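PDB 2O0Q: hypothetical protein CC0527 from Caulobacter vibrioides, which is of unknown function but belongs to the DUF952 family, which is grouped with the ADP-ribosyl clan of proteins. Local coordinates for residues L59-E64 against S91-E96; G67-W72 against L84-L89. All blocks are in the same frame, centred on the assembly; numbering follows the deposited sequence.

Contact 1 of 2, residues L59-E64 against S91-E96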
loop_
_atom_site.group_PDB
_atom_site.type_symbol
_atom_site.label_atom_id
_atom_site.label_comp_id
_atom_site.label_asym_id
_atom_site.label_seq_id
_atom_site.Cartn_x
_atom_site.Cartn_y
_atom_site.Cartn_z
ATOM N N LEU A 59 3.533 0.305 3.980
ATOM C CA LEU A 59 4.704 0.817 3.277
ATOM C C LEU A 59 4.394 2.224 2.785
ATOM O O LEU A 59 3.390 2.442 2.102
ATOM C CB LEU A 59 5.064 -0.056 2.068
ATOM C CG LEU A 59 5.299 -1.560 2.229
ATOM C CD1 LEU A 59 5.514 -2.174 0.849
ATOM C CD2 LEU A 59 6.494 -1.836 3.146
ATOM N N ALA A 60 5.253 3.172 3.151
ATOM C CA ALA A 60 5.106 4.564 2.733
ATOM C C ALA A 60 6.064 4.763 1.566
ATOM O O ALA A 60 7.261 4.477 1.678
ATOM C CB ALA A 60 5.463 5.498 3.881
ATOM N N VAL A 61 5.538 5.258 0.450
ATOM C CA VAL A 61 6.338 5.441 -0.754
ATOM C C VAL A 61 6.264 6.837 -1.372
ATOM O O VAL A 61 5.180 7.404 -1.521
ATOM C CB VAL A 61 5.908 4.412 -1.827
ATOM C CG1 VAL A 61 6.661 4.656 -3.115
ATOM C CG2 VAL A 61 6.151 2.994 -1.317
ATOM N N GLU A 62 7.422 7.383 -1.737
ATOM C CA GLU A 62 7.463 8.695 -2.371
ATOM C C GLU A 62 7.011 8.470 -3.811
ATOM O O GLU A 62 7.645 7.724 -4.552
ATOM C CB GLU A 62 8.882 9.261 -2.352
ATOM C CG GLU A 62 8.910 10.772 -2.348
ATOM C CD GLU A 62 8.382 11.344 -1.046
ATOM O OE1 GLU A 62 7.838 12.469 -1.061
ATOM O OE2 GLU A 62 8.523 10.668 -0.004
ATOM N N ALA A 63 5.920 9.118 -4.206
ATOM C CA ALA A 63 5.367 8.942 -5.546
ATOM C C ALA A 63 6.160 9.542 -6.707
ATOM O O ALA A 63 6.363 8.883 -7.723
ATOM C CB ALA A 63 3.936 9.469 -5.582
ATOM N N GLU A 64 6.597 10.788 -6.559
ATOM C CA GLU A 64 7.332 11.475 -7.618
ATOM C C GLU A 64 8.494 10.689 -8.234
ATOM O O GLU A 64 8.575 10.551 -9.455
ATOM C CB GLU A 64 7.823 12.828 -7.112
ATOM N N SER A 91 13.922 -0.770 -2.355
ATOM C CA SER A 91 14.640 0.486 -2.138
ATOM C C SER A 91 13.763 1.721 -2.331
ATOM O O SER A 91 14.146 2.828 -1.948
ATOM C CB SER A 91 15.843 0.580 -3.084
ATOM O OG SER A 91 15.434 0.604 -4.442
ATOM N N GLU A 92 12.591 1.539 -2.925
ATOM C CA GLU A 92 11.698 2.667 -3.160
ATOM C C GLU A 92 10.769 2.945 -1.980
ATOM O O GLU A 92 9.981 3.894 -2.003
ATOM C CB GLU A 92 10.896 2.434 -4.443
ATOM C CG GLU A 92 11.764 2.462 -5.693
ATOM C CD GLU A 92 10.996 2.197 -6.970
ATOM O OE1 GLU A 92 10.225 1.215 -7.012
ATOM O OE2 GLU A 92 11.176 2.967 -7.943
ATOM N N VAL A 93 10.868 2.116 -0.947
ATOM C CA VAL A 93 10.054 2.299 0.246
ATOM C C VAL A 93 10.793 3.247 1.184
ATOM O O VAL A 93 11.923 2.969 1.585
ATOM C CB VAL A 93 9.816 0.964 0.984
ATOM C CG1 VAL A 93 9.137 1.229 2.313
ATOM C CG2 VAL A 93 8.963 0.040 0.131
ATOM N N THR A 94 10.155 4.362 1.533
ATOM C CA THR A 94 10.775 5.343 2.418
ATOM C C THR A 94 10.741 4.872 3.871
ATOM O O THR A 94 11.712 5.049 4.608
ATOM C CB THR A 94 10.085 6.715 2.289
ATOM O OG1 THR A 94 8.737 6.630 2.768
ATOM C CG2 THR A 94 10.065 7.153 0.833
ATOM N N ARG A 95 9.627 4.277 4.284
ATOM C CA ARG A 95 9.516 3.756 5.642
ATOM C C ARG A 95 8.380 2.752 5.780
ATOM O O ARG A 95 7.397 2.798 5.038
ATOM C CB ARG A 95 9.340 4.885 6.666
ATOM C CG ARG A 95 8.043 5.665 6.577
ATOM C CD ARG A 95 7.810 6.461 7.864
ATOM N NE ARG A 95 6.752 7.458 7.716
ATOM C CZ ARG A 95 6.917 8.640 7.125
ATOM N NH1 ARG A 95 8.103 8.978 6.631
ATOM N NH2 ARG A 95 5.896 9.482 7.020
ATOM N N GLU A 96 8.535 1.840 6.732
ATOM C CA GLU A 96 7.537 0.815 6.989
ATOM C C GLU A 96 7.117 0.846 8.446
ATOM O O GLU A 96 7.797 1.438 9.288
ATOM C CB GLU A 96 8.091 -0.570 6.650
ATOM C CG GLU A 96 9.387 -0.916 7.362
ATOM C CD GLU A 96 9.804 -2.355 7.127
ATOM O OE1 GLU A 96 9.215 -3.258 7.757
ATOM O OE2 GLU A 96 10.713 -2.586 6.301
HETATM O O HOH W 1 9.925 6.231 -3.907
#
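The backbone N-H and C=O of A60 both bond to T94-R95. The N-H donates to R95 O at 2.9 Å in a nearly straight bond (167°), and the carbonyl O accepts twice from T94. T94 N reaches A60 O at 2.9 Å, almost in line with the C=O bond though bent at the hydrogen (143°), while T94 OG1 donates to A60 O at 2.8 Å from well above the carbonyl plane. The threonine hydroxyl can do so because OG1 stands between the backbone N and carbonyl carbon (chi1 66°). T94 and R95 together face A60, a classic beta bulge in strand 93-98, one of the two outermost strands of the antiparallel sheet, where it pairs with 56-62. Apolar contacts lie on both faces. L59 CD2 packs on V93 CG1 at 4.1 Å, the two side chains crossing at about a right angle, and W13 of helix 10-19 touches both. On the face of A60 and R95, the small methyl of A60 lets the R95 chain come in, CG 3.7 Å from A60 CB. Separately, the T94 methyl lies against the E62 carboxylate, CG2 3.9 Å from E62 OE2. Beyond the bulge one water bridges the two backbones, donating to E62 O (2.8 Å) and E92 O (3.0 Å).

Contact 2 of 2, residues G67-W72 against L84-L89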
loop_
_atom_site.group_PDB
_atom_site.type_symbol
_atom_site.label_atom_id
_atom_site.label_comp_id
_atom_site.label_asym_id
_atom_site.label_seq_id
_atom_site.Cartn_x
_atom_site.Cartn_y
_atom_site.Cartn_z
ATOM N N GLY A 67 8.322 7.618 -11.288
ATOM C CA GLY A 67 8.373 7.722 -12.732
ATOM C C GLY A 67 7.047 7.557 -13.446
ATOM O O GLY A 67 5.977 7.607 -12.834
ATOM N N GLU A 68 7.125 7.340 -14.755
ATOM C CA GLU A 68 5.943 7.194 -15.596
ATOM C C GLU A 68 5.098 5.953 -15.346
ATOM O O GLU A 68 3.920 5.931 -15.703
ATOM C CB GLU A 68 6.347 7.232 -17.074
ATOM C CG GLU A 68 7.305 6.127 -17.493
ATOM C CD GLU A 68 7.585 6.136 -18.987
ATOM O OE1 GLU A 68 7.990 7.197 -19.510
ATOM O OE2 GLU A 68 7.402 5.083 -19.637
ATOM N N ASP A 69 5.680 4.918 -14.749
ATOM C CA ASP A 69 4.914 3.704 -14.497
ATOM C C ASP A 69 3.867 3.882 -13.404
ATOM O O ASP A 69 3.047 2.992 -13.171
ATOM C CB ASP A 69 5.840 2.531 -14.160
ATOM C CG ASP A 69 6.575 2.002 -15.384
ATOM O OD1 ASP A 69 5.923 1.823 -16.433
ATOM O OD2 ASP A 69 7.797 1.758 -15.295
ATOM N N LEU A 70 3.898 5.029 -12.731
ATOM C CA LEU A 70 2.912 5.321 -11.697
ATOM C C LEU A 70 1.810 6.108 -12.387
ATOM O O LEU A 70 2.044 7.208 -12.892
ATOM C CB LEU A 70 3.509 6.177 -10.578
ATOM C CG LEU A 70 2.752 6.256 -9.241
ATOM C CD1 LEU A 70 3.001 7.629 -8.626
ATOM C CD2 LEU A 70 1.264 6.034 -9.419
ATOM N N LYS A 71 0.610 5.544 -12.416
ATOM C CA LYS A 71 -0.511 6.216 -13.049
ATOM C C LYS A 71 -1.561 6.534 -11.997
ATOM O O LYS A 71 -1.866 5.698 -11.141
ATOM C CB LYS A 71 -1.137 5.320 -14.125
ATOM C CG LYS A 71 -0.181 4.846 -15.207
ATOM C CD LYS A 71 -0.904 3.946 -16.201
ATOM C CE LYS A 71 0.043 3.393 -17.260
ATOM N NZ LYS A 71 -0.641 2.417 -18.162
ATOM N N TRP A 72 -2.091 7.750 -12.049
ATOM C CA TRP A 72 -3.137 8.166 -11.118
ATOM C C TRP A 72 -4.432 8.018 -11.886
ATOM O O TRP A 72 -4.688 8.762 -12.830
ATOM C CB TRP A 72 -2.937 9.616 -10.686
ATOM C CG TRP A 72 -1.755 9.783 -9.789
ATOM C CD1 TRP A 72 -0.447 9.922 -10.165
ATOM C CD2 TRP A 72 -1.765 9.792 -8.361
ATOM N NE1 TRP A 72 0.358 10.018 -9.055
ATOM C CE2 TRP A 72 -0.428 9.941 -7.933
ATOM C CE3 TRP A 72 -2.775 9.686 -7.397
ATOM C CZ2 TRP A 72 -0.075 9.989 -6.580
ATOM C CZ3 TRP A 72 -2.426 9.732 -6.055
ATOM C CH2 TRP A 72 -1.086 9.883 -5.659
ATOM N N LEU A 84 0.698 1.482 -9.715
ATOM C CA LEU A 84 2.061 1.276 -10.212
ATOM C C LEU A 84 2.122 0.075 -11.149
ATOM O O LEU A 84 1.962 -1.069 -10.725
ATOM C CB LEU A 84 3.037 1.079 -9.044
ATOM C CG LEU A 84 4.519 0.958 -9.426
ATOM C CD1 LEU A 84 4.974 2.235 -10.123
ATOM C CD2 LEU A 84 5.361 0.696 -8.180
ATOM N N TYR A 85 2.362 0.354 -12.426
ATOM C CA TYR A 85 2.419 -0.685 -13.440
ATOM C C TYR A 85 3.790 -1.327 -13.589
ATOM O O TYR A 85 4.335 -1.422 -14.693
ATOM C CB TYR A 85 1.942 -0.123 -14.782
ATOM C CG TYR A 85 0.448 0.117 -14.819
ATOM C CD1 TYR A 85 -0.142 1.140 -14.074
ATOM C CD2 TYR A 85 -0.384 -0.715 -15.563
ATOM C CE1 TYR A 85 -1.534 1.319 -14.071
ATOM C CE2 TYR A 85 -1.762 -0.546 -15.566
ATOM C CZ TYR A 85 -2.332 0.465 -14.825
ATOM O OH TYR A 85 -3.699 0.611 -14.853
ATOM N N ARG A 86 4.330 -1.773 -12.460
ATOM C CA ARG A 86 5.626 -2.440 -12.396
ATOM C C ARG A 86 5.862 -2.800 -10.938
ATOM O O ARG A 86 5.252 -2.216 -10.045
ATOM C CB ARG A 86 6.751 -1.517 -12.878
ATOM C CG ARG A 86 7.036 -0.304 -11.990
ATOM C CD ARG A 86 8.317 0.392 -12.461
ATOM N NE ARG A 86 8.632 1.626 -11.742
ATOM C CZ ARG A 86 9.061 1.694 -10.483
ATOM N NH1 ARG A 86 9.236 0.591 -9.764
ATOM N NH2 ARG A 86 9.328 2.878 -9.946
ATOM N N PRO A 87 6.738 -3.776 -10.674
ATOM C CA PRO A 87 6.976 -4.127 -9.271
ATOM C C PRO A 87 7.572 -2.958 -8.488
ATOM O O PRO A 87 8.256 -2.101 -9.053
ATOM C CB PRO A 87 7.918 -5.331 -9.364
ATOM C CG PRO A 87 8.572 -5.168 -10.713
ATOM C CD PRO A 87 7.452 -4.689 -11.580
ATOM N N LEU A 88 7.285 -2.911 -7.190
ATOM C CA LEU A 88 7.808 -1.852 -6.336
ATOM C C LEU A 88 9.136 -2.299 -5.749
ATOM O O LEU A 88 9.217 -3.323 -5.074
ATOM C CB LEU A 88 6.828 -1.542 -5.206
ATOM C CG LEU A 88 7.249 -0.543 -4.131
ATOM C CD1 LEU A 88 7.331 0.850 -4.733
ATOM C CD2 LEU A 88 6.242 -0.578 -2.996
ATOM N N LEU A 89 10.184 -1.532 -6.019
ATOM C CA LEU A 89 11.505 -1.854 -5.506
ATOM C C LEU A 89 11.526 -1.718 -3.992
ATOM O O LEU A 89 10.890 -0.823 -3.432
ATOM C CB LEU A 89 12.543 -0.913 -6.119
ATOM C CG LEU A 89 13.433 -1.407 -7.262
ATOM C CD1 LEU A 89 12.687 -2.348 -8.189
ATOM C CD2 LEU A 89 13.972 -0.198 -8.007
#
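D69 and Y85 are joined by one backbone hydrogen bond, Y85 N to D69 O at 2.8 Å and nearly straight (171°), beside the antiparallel non-hydrogen-bonded pair L70 and L84. D69 O also receives a CA-H...O contact from L84 CA at 3.6 Å, and it lies at the edge of the Y85 ring, near the ring plane. The long aliphatic chain of K71 covers a face of that ring. Its CG is anti to the carbonyl carbon (chi1 -56°) and the chain runs extended beyond it, crossing the tyrosine at about a right angle. K71 CD is 3.4 Å from Y85 CE1, CE makes a CH-pi contact, and NZ stands over the centre of the face, 4.0 Å from the Y85 ring centroid in a cation-pi interaction. A lysine suits this exposed place because its methylenes pack on the ring while its ammonium meets the pi electrons. The phenol OH of Y85 bonds to E73.

D69 turns its carboxylate to the edge of the R86 guanidinium, the two planes 77° apart. D69 OD2 approaches R86 CD at 3.2 Å, and its salt bridge to R86 NE is long, 3.7 Å; opposite charges suit this partly exposed pair. The stronger partner of R86 is E92, and its NH2 also bonds to L66 O. L84 CD1 lies 4.2 Å from L70 CB and over one face of the guanidinium, offset toward its rim. Strands 70-74 and 80-84 form a beta-hairpin, and this contact closes its open end, where both chains bend: the type I turn G67-L70 leads into 70-74, and the inverse gamma turn centred on Y85 leads out of 80-84. Strand 70-74 edges the main sheet, 80-84 bonds in turn to 34-38, and 88-89 pairs with 21-22.

How the contacts relate
From the N terminus, strand 56-62 brings in residues 59-64, the first half of contact 1, and the chain then turns through 67-72, the first half of contact 2. Strand 80-84 follows, and 84-89 closes the shorter loop of contact 2 before 91-96 closes the longer one of contact 1. Contact 2 therefore lies wholly within the loop of contact 1, and the two do not cross. They involve opposite outermost strands of the six-stranded sheet, 93-98 in contact 1 and 70-74 in contact 2. Directly between them, E92 OE2 and R86 NH2 form a salt bridge at 2.7 Å, A63 CB packs on L70 CD1, and V61 CG2 meets L88 CD2.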